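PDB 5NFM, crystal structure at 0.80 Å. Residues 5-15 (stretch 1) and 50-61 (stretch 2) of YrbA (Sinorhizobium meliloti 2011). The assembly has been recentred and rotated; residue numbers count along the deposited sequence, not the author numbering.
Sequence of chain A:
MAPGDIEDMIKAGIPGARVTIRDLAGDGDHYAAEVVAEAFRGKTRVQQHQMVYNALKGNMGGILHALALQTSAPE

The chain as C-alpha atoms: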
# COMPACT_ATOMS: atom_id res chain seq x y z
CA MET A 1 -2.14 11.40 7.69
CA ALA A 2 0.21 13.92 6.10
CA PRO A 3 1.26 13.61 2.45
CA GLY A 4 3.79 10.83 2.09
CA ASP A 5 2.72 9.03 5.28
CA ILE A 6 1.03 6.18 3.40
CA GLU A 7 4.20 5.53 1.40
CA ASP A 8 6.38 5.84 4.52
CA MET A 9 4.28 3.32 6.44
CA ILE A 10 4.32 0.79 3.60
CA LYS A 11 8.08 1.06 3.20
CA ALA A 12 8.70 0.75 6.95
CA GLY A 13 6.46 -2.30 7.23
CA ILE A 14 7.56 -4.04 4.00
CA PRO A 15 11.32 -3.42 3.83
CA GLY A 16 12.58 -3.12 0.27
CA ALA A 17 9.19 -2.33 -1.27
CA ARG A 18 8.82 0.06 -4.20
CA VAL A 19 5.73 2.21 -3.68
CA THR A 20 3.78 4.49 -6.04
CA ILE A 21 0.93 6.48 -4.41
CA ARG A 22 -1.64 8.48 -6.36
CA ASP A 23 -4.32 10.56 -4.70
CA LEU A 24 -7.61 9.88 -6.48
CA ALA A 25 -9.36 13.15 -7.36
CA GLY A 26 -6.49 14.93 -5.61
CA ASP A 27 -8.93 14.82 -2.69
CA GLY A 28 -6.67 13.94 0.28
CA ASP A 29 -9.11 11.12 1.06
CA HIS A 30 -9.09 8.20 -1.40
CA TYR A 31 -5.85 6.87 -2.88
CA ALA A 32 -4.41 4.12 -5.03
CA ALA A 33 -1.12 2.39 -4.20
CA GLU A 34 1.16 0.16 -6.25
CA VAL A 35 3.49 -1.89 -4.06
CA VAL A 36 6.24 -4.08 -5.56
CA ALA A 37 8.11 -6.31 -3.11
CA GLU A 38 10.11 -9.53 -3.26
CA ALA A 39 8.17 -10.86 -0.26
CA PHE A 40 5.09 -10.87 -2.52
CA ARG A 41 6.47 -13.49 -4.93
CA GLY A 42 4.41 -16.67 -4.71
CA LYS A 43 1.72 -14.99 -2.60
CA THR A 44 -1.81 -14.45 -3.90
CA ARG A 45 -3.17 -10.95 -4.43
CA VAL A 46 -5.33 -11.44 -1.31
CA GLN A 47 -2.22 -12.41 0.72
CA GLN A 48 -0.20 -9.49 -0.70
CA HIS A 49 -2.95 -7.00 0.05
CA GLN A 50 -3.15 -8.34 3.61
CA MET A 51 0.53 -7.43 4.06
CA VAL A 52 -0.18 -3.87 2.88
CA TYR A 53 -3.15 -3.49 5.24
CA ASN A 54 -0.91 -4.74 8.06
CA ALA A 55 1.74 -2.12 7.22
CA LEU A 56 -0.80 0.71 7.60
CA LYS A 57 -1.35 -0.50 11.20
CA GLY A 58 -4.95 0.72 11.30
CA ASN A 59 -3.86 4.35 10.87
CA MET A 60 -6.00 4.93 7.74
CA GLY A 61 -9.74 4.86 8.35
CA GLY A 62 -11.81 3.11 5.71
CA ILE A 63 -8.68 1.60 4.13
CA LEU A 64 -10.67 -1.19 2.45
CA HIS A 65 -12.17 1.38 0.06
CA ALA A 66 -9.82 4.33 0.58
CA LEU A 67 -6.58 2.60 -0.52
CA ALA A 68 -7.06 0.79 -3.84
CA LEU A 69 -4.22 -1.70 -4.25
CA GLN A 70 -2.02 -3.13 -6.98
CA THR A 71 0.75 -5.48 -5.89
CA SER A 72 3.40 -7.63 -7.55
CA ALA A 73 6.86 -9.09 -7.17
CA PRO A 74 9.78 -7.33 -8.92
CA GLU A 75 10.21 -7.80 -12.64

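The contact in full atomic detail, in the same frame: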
# COMPACT_ATOMS: atom_id res chain seq x y z
N ASP A 5 2.77 9.95 4.15
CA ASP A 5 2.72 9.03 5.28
C ASP A 5 2.32 7.63 4.84
O ASP A 5 2.83 6.64 5.39
CB ASP A 5 1.76 9.53 6.36
CG ASP A 5 2.34 10.65 7.24
OD1 ASP A 5 3.54 11.00 7.14
OD2 ASP A 5 1.55 11.16 8.06
N ILE A 6 1.41 7.51 3.87
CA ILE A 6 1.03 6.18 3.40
C ILE A 6 2.26 5.45 2.86
O ILE A 6 2.55 4.31 3.23
CB ILE A 6 -0.08 6.27 2.34
CG1 ILE A 6 -1.37 6.85 2.94
CG2 ILE A 6 -0.36 4.90 1.74
CD1 ILE A 6 -2.40 7.27 1.90
N GLU A 7 3.01 6.13 1.97
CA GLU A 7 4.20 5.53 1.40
C GLU A 7 5.22 5.18 2.49
O GLU A 7 5.77 4.07 2.49
CB GLU A 7 4.80 6.49 0.36
CG GLU A 7 6.08 5.98 -0.27
CD GLU A 7 6.40 6.57 -1.64
OE1 GLU A 7 5.52 7.21 -2.26
OE2 GLU A 7 7.56 6.35 -2.10
N ASP A 8 5.45 6.10 3.43
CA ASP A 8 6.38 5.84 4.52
C ASP A 8 5.98 4.59 5.29
O ASP A 8 6.83 3.76 5.63
CB ASP A 8 6.41 7.03 5.49
CG ASP A 8 7.17 8.25 4.96
OD1 ASP A 8 7.88 8.17 3.94
OD2 ASP A 8 7.05 9.31 5.63
N MET A 9 4.69 4.46 5.62
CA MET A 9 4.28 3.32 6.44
C MET A 9 4.45 2.01 5.67
O MET A 9 4.88 1.00 6.24
CB MET A 9 2.84 3.51 6.90
CG MET A 9 2.69 4.64 7.90
SD MET A 9 1.10 4.64 8.68
CE MET A 9 1.35 3.22 9.75
N ILE A 10 4.13 2.00 4.38
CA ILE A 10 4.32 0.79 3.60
C ILE A 10 5.79 0.40 3.56
O ILE A 10 6.15 -0.77 3.75
CB ILE A 10 3.71 0.93 2.19
CG1 ILE A 10 2.20 1.14 2.30
CG2 ILE A 10 4.05 -0.30 1.36
CD1 ILE A 10 1.52 1.50 0.98
N LYS A 11 6.67 1.38 3.33
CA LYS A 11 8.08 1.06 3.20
C LYS A 11 8.72 0.67 4.53
O LYS A 11 9.67 -0.12 4.55
CB LYS A 11 8.81 2.20 2.52
CG LYS A 11 8.38 2.28 1.06
CD LYS A 11 9.02 3.42 0.30
CE LYS A 11 10.51 3.23 0.15
NZ LYS A 11 11.04 4.11 -0.93
N ALA A 12 8.21 1.19 5.65
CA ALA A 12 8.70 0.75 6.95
C ALA A 12 8.25 -0.68 7.24
O ALA A 12 9.02 -1.48 7.79
CB ALA A 12 8.19 1.69 8.05
N GLY A 13 7.01 -1.00 6.88
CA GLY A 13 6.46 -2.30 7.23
C GLY A 13 6.85 -3.41 6.28
O GLY A 13 6.85 -4.59 6.68
N ILE A 14 7.18 -3.07 5.04
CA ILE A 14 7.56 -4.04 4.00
C ILE A 14 8.92 -3.60 3.48
O ILE A 14 9.03 -2.94 2.44
CB ILE A 14 6.51 -4.13 2.88
CG1 ILE A 14 5.10 -4.35 3.48
CG2 ILE A 14 6.88 -5.25 1.91
CD1 ILE A 14 3.99 -4.43 2.44
N PRO A 15 10.00 -3.93 4.20
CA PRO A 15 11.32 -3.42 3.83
C PRO A 15 11.69 -3.83 2.41
O PRO A 15 11.54 -4.99 2.02
CB PRO A 15 12.25 -4.06 4.87
CG PRO A 15 11.38 -4.34 6.04
CD PRO A 15 10.04 -4.70 5.46
N GLN A 50 -3.17 -8.23 2.15
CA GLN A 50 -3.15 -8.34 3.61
C GLN A 50 -1.87 -7.73 4.20
O GLN A 50 -1.91 -7.07 5.24
CB GLN A 50 -3.29 -9.82 4.02
CG GLN A 50 -3.34 -10.02 5.53
CD GLN A 50 -4.59 -9.39 6.13
OE1 GLN A 50 -5.71 -9.78 5.76
NE2 GLN A 50 -4.42 -8.42 7.02
N MET A 51 -0.72 -7.99 3.56
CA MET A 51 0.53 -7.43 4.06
C MET A 51 0.52 -5.90 4.01
O MET A 51 1.08 -5.24 4.89
CB MET A 51 1.71 -7.97 3.25
CG MET A 51 1.93 -9.45 3.48
SD MET A 51 3.28 -10.12 2.49
CE MET A 51 4.68 -9.32 3.26
N VAL A 52 -0.10 -5.32 2.97
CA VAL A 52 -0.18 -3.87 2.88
C VAL A 52 -1.11 -3.32 3.97
O VAL A 52 -0.78 -2.34 4.64
CB VAL A 52 -0.60 -3.41 1.47
CG1 VAL A 52 -0.68 -1.88 1.44
CG2 VAL A 52 0.39 -3.92 0.42
N TYR A 53 -2.29 -3.94 4.16
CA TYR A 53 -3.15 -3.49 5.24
C TYR A 53 -2.41 -3.55 6.57
O TYR A 53 -2.48 -2.62 7.39
CB TYR A 53 -4.45 -4.32 5.33
CG TYR A 53 -5.33 -4.24 4.10
CD1 TYR A 53 -5.69 -3.02 3.54
CD2 TYR A 53 -5.81 -5.40 3.50
CE1 TYR A 53 -6.50 -2.96 2.42
CE2 TYR A 53 -6.61 -5.35 2.38
CZ TYR A 53 -6.95 -4.13 1.83
OH TYR A 53 -7.75 -4.12 0.71
N ASN A 54 -1.67 -4.63 6.81
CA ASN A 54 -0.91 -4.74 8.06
C ASN A 54 0.05 -3.56 8.22
O ASN A 54 0.19 -3.02 9.32
CB ASN A 54 -0.10 -6.03 8.10
CG ASN A 54 -0.95 -7.28 8.23
OD1 ASN A 54 -2.16 -7.22 8.46
ND2 ASN A 54 -0.30 -8.43 8.09
N ALA A 55 0.74 -3.18 7.14
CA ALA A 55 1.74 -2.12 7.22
C ALA A 55 1.13 -0.78 7.59
O ALA A 55 1.80 0.06 8.21
CB ALA A 55 2.49 -2.01 5.89
N LEU A 56 -0.13 -0.53 7.22
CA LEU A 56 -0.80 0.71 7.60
C LEU A 56 -1.23 0.73 9.06
O LEU A 56 -1.56 1.81 9.57
CB LEU A 56 -1.98 1.01 6.66
CG LEU A 56 -1.65 1.89 5.44
CD1 LEU A 56 -1.31 3.32 5.86
CD2 LEU A 56 -0.53 1.31 4.59
N LYS A 57 -1.23 -0.42 9.74
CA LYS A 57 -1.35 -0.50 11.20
C LYS A 57 -2.62 0.17 11.71
O LYS A 57 -2.66 0.67 12.83
CB LYS A 57 -0.08 0.02 11.89
CG LYS A 57 1.12 -0.92 11.67
CD LYS A 57 2.39 -0.41 12.33
CE LYS A 57 3.60 -1.24 11.95
NZ LYS A 57 3.57 -2.62 12.54
N GLY A 58 -3.68 0.14 10.91
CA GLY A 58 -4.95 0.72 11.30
C GLY A 58 -4.98 2.24 11.31
O GLY A 58 -5.96 2.82 11.78
N ASN A 59 -3.94 2.89 10.80
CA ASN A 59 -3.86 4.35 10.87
C ASN A 59 -4.72 5.06 9.83
O ASN A 59 -4.93 6.27 9.96
CB ASN A 59 -2.41 4.79 10.72
CG ASN A 59 -1.62 4.53 11.98
OD1 ASN A 59 -2.07 4.84 13.07
ND2 ASN A 59 -0.45 3.93 11.84
N MET A 60 -5.22 4.34 8.83
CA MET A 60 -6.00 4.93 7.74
C MET A 60 -7.43 4.41 7.84
O MET A 60 -7.71 3.25 7.52
CB MET A 60 -5.36 4.58 6.40
CG MET A 60 -6.02 5.24 5.22
SD MET A 60 -5.19 4.77 3.71
CE MET A 60 -5.98 5.88 2.55
N GLY A 61 -8.35 5.27 8.27
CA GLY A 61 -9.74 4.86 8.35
C GLY A 61 -10.29 4.50 6.98
O GLY A 61 -9.94 5.10 5.96
O HOH W 1 4.42 0.46 8.93

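Helices 5-13 and 50-56 cross at 111°, their axes 8.3 Å apart at closest approach, and the contact between them is largely apolar. M9 covers the most surface. Its CA-to-CB bond points toward the second stretch, and the unbranched side chain, with chi1 m, chi2 t and chi3 p, reaches across to A55 and L56, where M9 SD lies 3.9 Å from L56 CD1 and M9 CE 3.5 Å from A55 O. A weak hydrogen bond from N59 ND2 to M9 SD (3.6 Å) may add to this packing, although the position of the amide is less certain.

The CA-to-CB bond of I14, the first residue after the helix to leave helical phi/psi, also points toward the second stretch. Its CD1 packs against V52 CG2 (4.2 Å) and M51 CB (4.3 Å), while CG1 lies 4.3 Å from A55 CB. The small A55 lets the backbones approach: its CB is 4.2 Å from G13 CA, and G13 CA lies 4.7 Å from A55 CA. A CB on G13 would clash with that methyl, so the glycine suits this close passage.

Between M9 and I14, buried I10 places CG1 3.6 Å from L56 CD2 and CD1 4.1 Å from V52 CG1. One water donates to both M9 O (2.8 Å) and A55 O (2.7 Å), bridging the two backbones.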